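Local coordinates for hydroquinone dioxygenase small subunit (Pseudomonas sp., PDB 4ZXA) that pairs with the large subunit to form the two-subunit, Fe2+-dependent hydroquinone 1,2-dioxygenase PnpCD, to which it contributes a cupin-family chain, at the interface of chains A and B. Sequence-based numbering; all coordinates share one arbitrary frame. Chains: chain A, Hydroquinone dioxygenase small subunit; chain B, Hydroquinone dioxygenase large subunit.

Contact 1: the interface of chains A and B. Residues chain A 11-14; chain B 267-269, 291.
The extended backbone of A:Val13 lies against B:Asp269, whose phi is positive (61°), and the backbone N of B:Asp269 gives a nearly straight hydrogen bond to the carbonyl O of A:Val13 at 2.9 Å, on a lone pair. This joins an N-terminal stretch of the cupin small subunit to the loop between strands 262-266 and 270-277 of the large subunit. In return the backbone N of A:Val13 gives to OD1 of the B:Asp269 carboxylate at 3.0 Å, the N-H coming down from above the carboxylate plane, 53° out of it. CG of B:Asp269 stands anti to its own carbonyl carbon (chi1 -60°), which keeps the carboxylate beside its backbone N and lets one residue serve as donor and acceptor. The other oxygen, OD2, takes the hydroxyl OG of B:Ser268 at 2.7 Å, which would help hold the carboxylate's rotation. Methyl CG2 of A:Thr12 lies 3.6 Å from OD2 of B:Asp269, the two side chains crossing at about a right angle. An alanine here would probably leave the N-H of A:Val13 without its acceptor and the B:Ser268 hydroxyl without its mate. Beyond A:Thr12, the ring of A:Phe14 brings rim atom CE1 to 3.6 Å from CB of B:Ser268.

Contact 2: the interface of chains A and B. Residues chain A 26-29, 35; chain B 275, 284-285, 298.
Backbone pairing comes first: A:Ile27 of the cupin small subunit, at the end of strand 24-27, forms an antiparallel beta bridge with B:Ala285 in strand 283-290, so chain A adds an edge segment beside that strand of the large subunit. Where chain A turns away, the carbonyl O of B:Arg284 is gripped by two successive N-H groups, that of A:Ile28 at 2.8 Å and that of A:Ser29 at 3.0 Å. Both donors reach the oxygen from the same face of its carbonyl plane, A:Ile28 standing 46° above it and A:Ser29 tilted by 30°; the A:Ser29 bond is close to straight.

Among the polar side-chain approaches, B:Arg284 is bent at chi2 and chi3, and its chain passes beside the carbonyl O of A:Ser29. Its CD lies 3.5 Å from that oxygen of A:Ser29, which sits in plane at the guanidinium edge, though NE of B:Arg284 at 3.8 Å is too distant for more than a loose electrostatic approach.

Apolar packing centres on A:Tyr35, in the short 3-10 helix 32-35. One side of its ring rim, at CE1, rests 3.6 Å from CD of B:Pro298, the two side chains crossing obliquely. The phenol OH points tip to tip at CG1 of B:Val275, 3.7 Å away, and lies as far from the methyl CB of B:Ala285.

Contact 3: the interface of chains A and B. Residues chain A 22-23, 37-41; chain B 291-294.
The amide of A:Asn39 and the carboxylate of B:Asp293 stand nearly upright to each other, their planes 80° apart, and ND2 of A:Asn39 gives OD1 of B:Asp293 a hydrogen bond of 2.6 Å. OD1 of B:Asp293 lies close to the amide plane, while the N-H arrives on the anti side of the carboxylate, 31° out of its plane. CG of A:Asn39 is anti to the backbone N (chi1 178°), and that sends the amide across to chain B; its own OD1 accepts the N-H of A:Phe41 at 2.8 Å, so the asparagine caps the start of helix 40-45, which probably fixes which end faces the aspartate. The backbone N of A:Gly23 faces both carboxylate oxygens, by a bent bond to OD2 and weakly to OD1, so the exact split is doubtful. The tip of the A:Phe37 ring, CZ, comes within 3.8 Å of CG of B:Asp293, the carboxylate carbon. On the A:Phe41 ring, CG1 of A:Ile40 lies over one face toward the rim, while rim atom CE2 meets CA of B:Gly292 at 3.7 Å.

Strands 38-39 and 293-297 pair antiparallel. A:Ser38 and B:Val294 exchange two backbone hydrogen bonds, the shorter from N of B:Val294 to O of A:Ser38 at 2.8 Å. N of A:Ile40 then gives to O of B:Gly292 at 2.9 Å. Together the strand pairing and the carboxylate clasp join the small subunit to the large one, drawing the 22-23 loop and the 38-39 strand onto one aspartate.

Contact 1: the interface of chains A and B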
ATOM      1  N   ASN A  11     -24.428 -11.883  -1.989  0.56 28.36           N
ATOM      2  CA  ASN A  11     -25.383 -11.581  -0.936  0.56 27.89           C
ATOM      3  C   ASN A  11     -25.191 -10.175  -0.353  0.56 28.34           C
ATOM      4  O   ASN A  11     -24.309  -9.933   0.472  0.56 26.36           O
ATOM      5  CB  ASN A  11     -25.329 -12.653   0.155  0.56 27.30           C
ATOM      6  CG  ASN A  11     -25.597 -14.051  -0.389  0.56 29.46           C
ATOM      7  OD1 ASN A  11     -26.740 -14.409  -0.691  0.56 28.07           O
ATOM      8  ND2 ASN A  11     -24.540 -14.850  -0.515  0.56 30.07           N
ATOM      9  N   THR A  12     -26.018  -9.245  -0.808  1.00 26.14           N
ATOM     10  CA  THR A  12     -26.001  -7.895  -0.276  1.00 25.61           C
ATOM     11  C   THR A  12     -26.772  -7.888   1.054  1.00 32.59           C
ATOM     12  O   THR A  12     -28.004  -8.057   1.099  1.00 28.21           O
ATOM     13  CB  THR A  12     -26.610  -6.895  -1.273  1.00 25.85           C
ATOM     14  OG1 THR A  12     -25.849  -6.908  -2.493  1.00 25.34           O
ATOM     15  CG2 THR A  12     -26.627  -5.488  -0.679  1.00 24.34           C
ATOM     16  N   VAL A  13     -26.044  -7.710   2.148  1.00 28.48           N
ATOM     17  CA  VAL A  13     -26.662  -7.851   3.448  1.00 26.78           C
ATOM     18  C   VAL A  13     -27.446  -6.606   3.852  1.00 30.43           C
ATOM     19  O   VAL A  13     -26.867  -5.555   4.089  1.00 26.78           O
ATOM     20  CB  VAL A  13     -25.620  -8.202   4.502  1.00 30.18           C
ATOM     21  CG1 VAL A  13     -26.239  -8.184   5.887  1.00 25.64           C
ATOM     22  CG2 VAL A  13     -25.025  -9.567   4.181  1.00 21.97           C
ATOM     23  N   PHE A  14     -28.771  -6.726   3.895  1.00 31.34           N
ATOM     24  CA  PHE A  14     -29.607  -5.677   4.465  1.00 30.39           C
ATOM     25  C   PHE A  14     -30.113  -6.153   5.817  1.00 32.54           C
ATOM     26  O   PHE A  14     -30.229  -7.351   6.052  1.00 35.33           O
ATOM     27  CB  PHE A  14     -30.788  -5.338   3.559  1.00 27.40           C
ATOM     28  CG  PHE A  14     -30.390  -4.854   2.199  1.00 29.07           C
ATOM     29  CD1 PHE A  14     -29.798  -3.614   2.036  1.00 27.71           C
ATOM     30  CD2 PHE A  14     -30.623  -5.636   1.078  1.00 29.23           C
ATOM     31  CE1 PHE A  14     -29.439  -3.169   0.782  1.00 26.63           C
ATOM     32  CE2 PHE A  14     -30.270  -5.198  -0.182  1.00 24.88           C
ATOM     33  CZ  PHE A  14     -29.677  -3.957  -0.330  1.00 26.18           C
TER
ATOM     34  N   MET B 267     -25.787   1.439   5.042  1.00 18.13           N
ATOM     35  CA  MET B 267     -27.074   0.939   4.554  1.00 21.37           C
ATOM     36  C   MET B 267     -27.065  -0.542   4.189  1.00 20.93           C
ATOM     37  O   MET B 267     -28.064  -1.238   4.392  1.00 23.88           O
ATOM     38  CB  MET B 267     -27.610   1.795   3.397  1.00 16.80           C
ATOM     39  CG  MET B 267     -28.108   3.148   3.850  1.00 17.28           C
ATOM     40  SD  MET B 267     -28.865   4.129   2.540  1.00 29.56           S
ATOM     41  CE  MET B 267     -27.611   4.042   1.273  1.00 18.41           C
ATOM     42  N   SER B 268     -25.944  -1.022   3.657  1.00 19.63           N
ATOM     43  CA  SER B 268     -25.798  -2.442   3.352  1.00 22.34           C
ATOM     44  C   SER B 268     -24.418  -2.951   3.732  1.00 23.03           C
ATOM     45  O   SER B 268     -23.455  -2.193   3.736  1.00 25.65           O
ATOM     46  CB  SER B 268     -26.035  -2.712   1.869  1.00 24.59           C
ATOM     47  OG  SER B 268     -24.812  -2.726   1.161  1.00 23.11           O
ATOM     48  N   ASP B 269     -24.338  -4.235   4.061  1.00 21.07           N
ATOM     49  CA  ASP B 269     -23.071  -4.895   4.317  1.00 22.88           C
ATOM     50  C   ASP B 269     -22.307  -4.268   5.485  1.00 28.30           C
ATOM     51  O   ASP B 269     -22.911  -3.969   6.520  1.00 24.69           O
ATOM     52  CB  ASP B 269     -22.253  -4.950   3.029  1.00 18.15           C
ATOM     53  CG  ASP B 269     -22.987  -5.717   1.934  1.00 28.34           C
ATOM     54  OD1 ASP B 269     -23.098  -6.958   2.064  1.00 23.64           O
ATOM     55  OD2 ASP B 269     -23.486  -5.092   0.964  1.00 26.87           O
ATOM     56  N   ALA B 291     -24.984  -2.988   8.666  1.00 21.20           N
ATOM     57  CA  ALA B 291     -26.222  -2.477   8.090  1.00 22.39           C
ATOM     58  C   ALA B 291     -27.102  -1.841   9.163  1.00 25.74           C
ATOM     59  O   ALA B 291     -27.427  -2.480  10.180  1.00 22.04           O
ATOM     60  CB  ALA B 291     -26.971  -3.598   7.361  1.00 22.55           C
TER

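Contact 2: the interface of chains A and B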
ATOM      1  N   GLU A  26     -14.748  -0.043  18.757  1.00 29.13           N
ATOM      2  CA  GLU A  26     -13.608  -0.496  19.548  1.00 36.40           C
ATOM      3  C   GLU A  26     -12.710   0.694  19.918  1.00 33.43           C
ATOM      4  O   GLU A  26     -12.029   1.262  19.063  1.00 24.29           O
ATOM      5  CB  GLU A  26     -12.812  -1.548  18.762  1.00 36.62           C
ATOM      6  CG  GLU A  26     -11.516  -2.003  19.428  1.00 38.93           C
ATOM      7  CD  GLU A  26     -10.562  -2.702  18.455  1.00 47.66           C
ATOM      8  OE1 GLU A  26     -11.052  -3.430  17.550  1.00 47.69           O
ATOM      9  OE2 GLU A  26      -9.324  -2.508  18.591  1.00 44.71           O
ATOM     10  N   ILE A  27     -12.715   1.068  21.192  1.00 28.32           N
ATOM     11  CA  ILE A  27     -11.917   2.187  21.664  1.00 22.77           C
ATOM     12  C   ILE A  27     -10.483   1.785  21.977  1.00 34.29           C
ATOM     13  O   ILE A  27     -10.246   0.826  22.708  1.00 40.51           O
ATOM     14  CB  ILE A  27     -12.526   2.771  22.935  1.00 28.08           C
ATOM     15  CG1 ILE A  27     -13.923   3.329  22.643  1.00 27.43           C
ATOM     16  CG2 ILE A  27     -11.606   3.831  23.534  1.00 27.64           C
ATOM     17  CD1 ILE A  27     -13.910   4.516  21.699  1.00 29.41           C
ATOM     18  N   ILE A  28      -9.525   2.508  21.404  1.00 33.64           N
ATOM     19  CA  ILE A  28      -8.127   2.385  21.803  1.00 32.71           C
ATOM     20  C   ILE A  28      -7.811   3.492  22.800  1.00 34.26           C
ATOM     21  O   ILE A  28      -7.143   3.266  23.801  1.00 37.29           O
ATOM     22  CB  ILE A  28      -7.150   2.548  20.608  1.00 36.40           C
ATOM     23  CG1 ILE A  28      -7.551   1.651  19.426  1.00 29.54           C
ATOM     24  CG2 ILE A  28      -5.699   2.308  21.059  1.00 30.44           C
ATOM     25  CD1 ILE A  28      -7.726   0.204  19.784  1.00 43.71           C
ATOM     26  N   SER A  29      -8.300   4.695  22.509  1.00 31.94           N
ATOM     27  CA  SER A  29      -8.091   5.854  23.368  1.00 30.82           C
ATOM     28  C   SER A  29      -9.262   6.819  23.227  1.00 29.88           C
ATOM     29  O   SER A  29      -9.663   7.163  22.112  1.00 29.78           O
ATOM     30  CB  SER A  29      -6.790   6.560  22.992  1.00 28.27           C
ATOM     31  OG  SER A  29      -6.640   7.794  23.685  1.00 30.11           O
ATOM     32  N   TYR A  35     -18.791   9.285  19.405  1.00 24.47           N
ATOM     33  CA  TYR A  35     -19.197   8.835  18.068  1.00 25.07           C
ATOM     34  C   TYR A  35     -20.705   8.720  17.872  1.00 23.03           C
ATOM     35  O   TYR A  35     -21.158   8.246  16.829  1.00 22.96           O
ATOM     36  CB  TYR A  35     -18.516   7.501  17.713  1.00 24.15           C
ATOM     37  CG  TYR A  35     -17.014   7.598  17.754  1.00 23.04           C
ATOM     38  CD1 TYR A  35     -16.307   8.080  16.669  1.00 19.77           C
ATOM     39  CD2 TYR A  35     -16.305   7.245  18.897  1.00 25.13           C
ATOM     40  CE1 TYR A  35     -14.917   8.195  16.715  1.00 26.41           C
ATOM     41  CE2 TYR A  35     -14.915   7.358  18.955  1.00 24.13           C
ATOM     42  CZ  TYR A  35     -14.231   7.836  17.858  1.00 24.27           C
ATOM     43  OH  TYR A  35     -12.868   7.950  17.886  1.00 24.61           O
TER
ATOM     44  N   VAL B 275      -9.602   4.793  13.009  1.00 21.55           N
ATOM     45  CA  VAL B 275      -9.741   6.174  13.430  1.00 20.77           C
ATOM     46  C   VAL B 275      -8.606   6.590  14.322  1.00 22.83           C
ATOM     47  O   VAL B 275      -8.357   5.970  15.355  1.00 22.25           O
ATOM     48  CB  VAL B 275     -11.073   6.417  14.141  1.00 25.45           C
ATOM     49  CG1 VAL B 275     -11.168   7.876  14.597  1.00 19.40           C
ATOM     50  CG2 VAL B 275     -12.234   6.030  13.215  1.00 19.62           C
ATOM     51  N   ARG B 284      -7.284   5.980  17.958  1.00 24.41           N
ATOM     52  CA  ARG B 284      -8.371   6.341  18.853  1.00 25.14           C
ATOM     53  C   ARG B 284      -9.419   5.230  18.896  1.00 26.22           C
ATOM     54  O   ARG B 284      -9.911   4.855  19.959  1.00 23.55           O
ATOM     55  CB  ARG B 284      -9.003   7.656  18.411  1.00 27.61           C
ATOM     56  CG  ARG B 284      -8.056   8.831  18.533  1.00 30.20           C
ATOM     57  CD  ARG B 284      -7.855   9.218  19.989  1.00 40.48           C
ATOM     58  NE  ARG B 284      -8.640  10.398  20.341  1.00 46.34           N
ATOM     59  CZ  ARG B 284      -8.340  11.631  19.934  1.00 59.02           C
ATOM     60  NH1 ARG B 284      -7.275  11.831  19.164  1.00 57.49           N
ATOM     61  NH2 ARG B 284      -9.102  12.669  20.285  1.00 58.81           N
ATOM     62  N   ALA B 285      -9.736   4.679  17.734  1.00 25.94           N
ATOM     63  CA  ALA B 285     -10.782   3.682  17.665  1.00 23.36           C
ATOM     64  C   ALA B 285     -10.735   2.887  16.369  1.00 25.24           C
ATOM     65  O   ALA B 285     -10.166   3.326  15.369  1.00 27.59           O
ATOM     66  CB  ALA B 285     -12.149   4.355  17.851  1.00 22.34           C
ATOM     67  N   PRO B 298     -15.824  12.561  14.355  1.00 21.31           N
ATOM     68  CA  PRO B 298     -15.523  13.871  14.949  1.00 24.41           C
ATOM     69  C   PRO B 298     -14.596  14.732  14.095  1.00 28.88           C
ATOM     70  O   PRO B 298     -13.907  14.250  13.180  1.00 28.15           O
ATOM     71  CB  PRO B 298     -14.831  13.520  16.275  1.00 25.77           C
ATOM     72  CG  PRO B 298     -15.139  12.065  16.516  1.00 26.11           C
ATOM     73  CD  PRO B 298     -15.287  11.449  15.159  1.00 22.69           C
TER

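Contact 3: the interface of chains A and B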
ATOM      1  N   LYS A  22     -25.961  -4.934  15.402  1.00 31.45           N
ATOM      2  CA  LYS A  22     -25.290  -3.654  15.579  1.00 29.98           C
ATOM      3  C   LYS A  22     -23.795  -3.812  15.394  1.00 30.90           C
ATOM      4  O   LYS A  22     -23.220  -4.830  15.764  1.00 31.47           O
ATOM      5  CB  LYS A  22     -25.580  -3.045  16.948  1.00 25.18           C
ATOM      6  CG  LYS A  22     -24.894  -1.702  17.156  1.00 31.88           C
ATOM      7  CD  LYS A  22     -25.648  -0.836  18.154  1.00 32.45           C
ATOM      8  CE  LYS A  22     -25.538  -1.413  19.549  1.00 33.10           C
ATOM      9  NZ  LYS A  22     -26.366  -0.664  20.517  1.00 26.54           N
ATOM     10  N   GLY A  23     -23.168  -2.802  14.809  1.00 29.68           N
ATOM     11  CA  GLY A  23     -21.730  -2.816  14.650  1.00 26.13           C
ATOM     12  C   GLY A  23     -21.072  -2.652  15.997  1.00 28.43           C
ATOM     13  O   GLY A  23     -21.704  -2.853  17.028  1.00 33.25           O
ATOM     14  N   PHE A  37     -22.960   6.675  18.445  1.00 25.36           N
ATOM     15  CA  PHE A  37     -23.106   5.447  17.668  1.00 24.70           C
ATOM     16  C   PHE A  37     -24.386   4.682  17.994  1.00 27.22           C
ATOM     17  O   PHE A  37     -24.499   4.093  19.070  1.00 30.53           O
ATOM     18  CB  PHE A  37     -21.902   4.547  17.930  1.00 25.00           C
ATOM     19  CG  PHE A  37     -21.726   3.461  16.913  1.00 28.79           C
ATOM     20  CD1 PHE A  37     -20.958   3.679  15.780  1.00 22.86           C
ATOM     21  CD2 PHE A  37     -22.323   2.216  17.091  1.00 29.85           C
ATOM     22  CE1 PHE A  37     -20.786   2.673  14.832  1.00 28.80           C
ATOM     23  CE2 PHE A  37     -22.161   1.202  16.153  1.00 28.62           C
ATOM     24  CZ  PHE A  37     -21.388   1.429  15.021  1.00 30.23           C
ATOM     25  N   SER A  38     -25.344   4.689  17.076  1.00 24.65           N
ATOM     26  CA  SER A  38     -26.554   3.891  17.259  1.00 26.98           C
ATOM     27  C   SER A  38     -26.840   3.028  16.033  1.00 25.57           C
ATOM     28  O   SER A  38     -26.036   2.960  15.113  1.00 24.80           O
ATOM     29  CB  SER A  38     -27.753   4.788  17.561  1.00 26.24           C
ATOM     30  OG  SER A  38     -28.154   5.501  16.409  1.00 26.74           O
ATOM     31  N   ASN A  39     -27.989   2.363  16.028  1.00 26.45           N
ATOM     32  CA  ASN A  39     -28.398   1.541  14.892  1.00 24.90           C
ATOM     33  C   ASN A  39     -29.896   1.708  14.669  1.00 24.00           C
ATOM     34  O   ASN A  39     -30.682   1.513  15.592  1.00 25.27           O
ATOM     35  CB  ASN A  39     -28.053   0.082  15.156  1.00 23.46           C
ATOM     36  CG  ASN A  39     -28.498  -0.826  14.042  1.00 27.76           C
ATOM     37  OD1 ASN A  39     -29.698  -1.044  13.849  1.00 29.30           O
ATOM     38  ND2 ASN A  39     -27.535  -1.379  13.304  1.00 27.45           N
ATOM     39  N   ILE A  40     -30.293   2.081  13.457  1.00 20.64           N
ATOM     40  CA  ILE A  40     -31.672   2.513  13.219  1.00 23.92           C
ATOM     41  C   ILE A  40     -32.689   1.394  13.509  1.00 28.73           C
ATOM     42  O   ILE A  40     -33.860   1.648  13.802  1.00 26.04           O
ATOM     43  CB  ILE A  40     -31.886   3.059  11.782  1.00 24.57           C
ATOM     44  CG1 ILE A  40     -31.559   1.997  10.729  1.00 23.24           C
ATOM     45  CG2 ILE A  40     -31.055   4.307  11.535  1.00 19.50           C
ATOM     46  CD1 ILE A  40     -32.054   2.380   9.351  1.00 23.62           C
ATOM     47  N   PHE A  41     -32.229   0.156  13.438  1.00 23.42           N
ATOM     48  CA  PHE A  41     -33.111  -0.961  13.658  1.00 28.07           C
ATOM     49  C   PHE A  41     -33.329  -1.185  15.144  1.00 27.27           C
ATOM     50  O   PHE A  41     -34.466  -1.313  15.585  1.00 26.13           O
ATOM     51  CB  PHE A  41     -32.630  -2.196  12.892  1.00 26.57           C
ATOM     52  CG  PHE A  41     -32.653  -1.994  11.412  1.00 25.58           C
ATOM     53  CD1 PHE A  41     -33.854  -1.897  10.746  1.00 24.35           C
ATOM     54  CD2 PHE A  41     -31.479  -1.817  10.696  1.00 29.49           C
ATOM     55  CE1 PHE A  41     -33.890  -1.661   9.389  1.00 29.50           C
ATOM     56  CE2 PHE A  41     -31.508  -1.588   9.327  1.00 28.33           C
ATOM     57  CZ  PHE A  41     -32.716  -1.506   8.676  1.00 26.57           C
TER
ATOM     58  N   ALA B 291     -24.984  -2.988   8.666  1.00 21.20           N
ATOM     59  CA  ALA B 291     -26.222  -2.477   8.090  1.00 22.39           C
ATOM     60  C   ALA B 291     -27.102  -1.841   9.163  1.00 25.74           C
ATOM     61  O   ALA B 291     -27.427  -2.480  10.180  1.00 22.04           O
ATOM     62  CB  ALA B 291     -26.971  -3.598   7.361  1.00 22.55           C
ATOM     63  N   GLY B 292     -27.482  -0.584   8.934  1.00 20.43           N
ATOM     64  CA  GLY B 292     -28.267   0.161   9.900  1.00 21.30           C
ATOM     65  C   GLY B 292     -27.493   1.014  10.895  1.00 20.84           C
ATOM     66  O   GLY B 292     -28.079   1.833  11.586  1.00 21.44           O
ATOM     67  N   ASP B 293     -26.180   0.840  10.983  1.00 20.37           N
ATOM     68  CA  ASP B 293     -25.390   1.662  11.901  1.00 22.32           C
ATOM     69  C   ASP B 293     -25.304   3.156  11.526  1.00 25.61           C
ATOM     70  O   ASP B 293     -25.268   3.534  10.342  1.00 20.61           O
ATOM     71  CB  ASP B 293     -23.991   1.087  12.093  1.00 22.88           C
ATOM     72  CG  ASP B 293     -24.003  -0.246  12.820  1.00 30.15           C
ATOM     73  OD1 ASP B 293     -25.033  -0.586  13.448  1.00 32.52           O
ATOM     74  OD2 ASP B 293     -22.971  -0.951  12.777  1.00 27.98           O
ATOM     75  N   VAL B 294     -25.290   3.984  12.572  1.00 24.63           N
ATOM     76  CA  VAL B 294     -25.167   5.432  12.475  1.00 25.87           C
ATOM     77  C   VAL B 294     -23.981   5.900  13.319  1.00 25.52           C
ATOM     78  O   VAL B 294     -23.883   5.588  14.506  1.00 26.36           O
ATOM     79  CB  VAL B 294     -26.412   6.136  13.017  1.00 24.22           C
ATOM     80  CG1 VAL B 294     -26.195   7.635  12.993  1.00 24.41           C
ATOM     81  CG2 VAL B 294     -27.615   5.755  12.209  1.00 20.53           C
TER

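All three contacts belong to the seam between small and large subunits. Contacts 1 and 3 are neighbours, about 12 Å apart between the centres of their C-alpha atoms, and share B:Ala291, which directly follows strand 283-290. Contact 2 lies about 17 Å from contact 3 and 24 Å from contact 1, yet it uses the beginning of that same strand. Strands 270-277 and 293-297, or the residues flanking them, also recur. Stretches of chain A between residues 11 and 41 thus run along one region of the large subunit, probably helping to hold the A-B pair within the deposited assembly of two small and two large subunits.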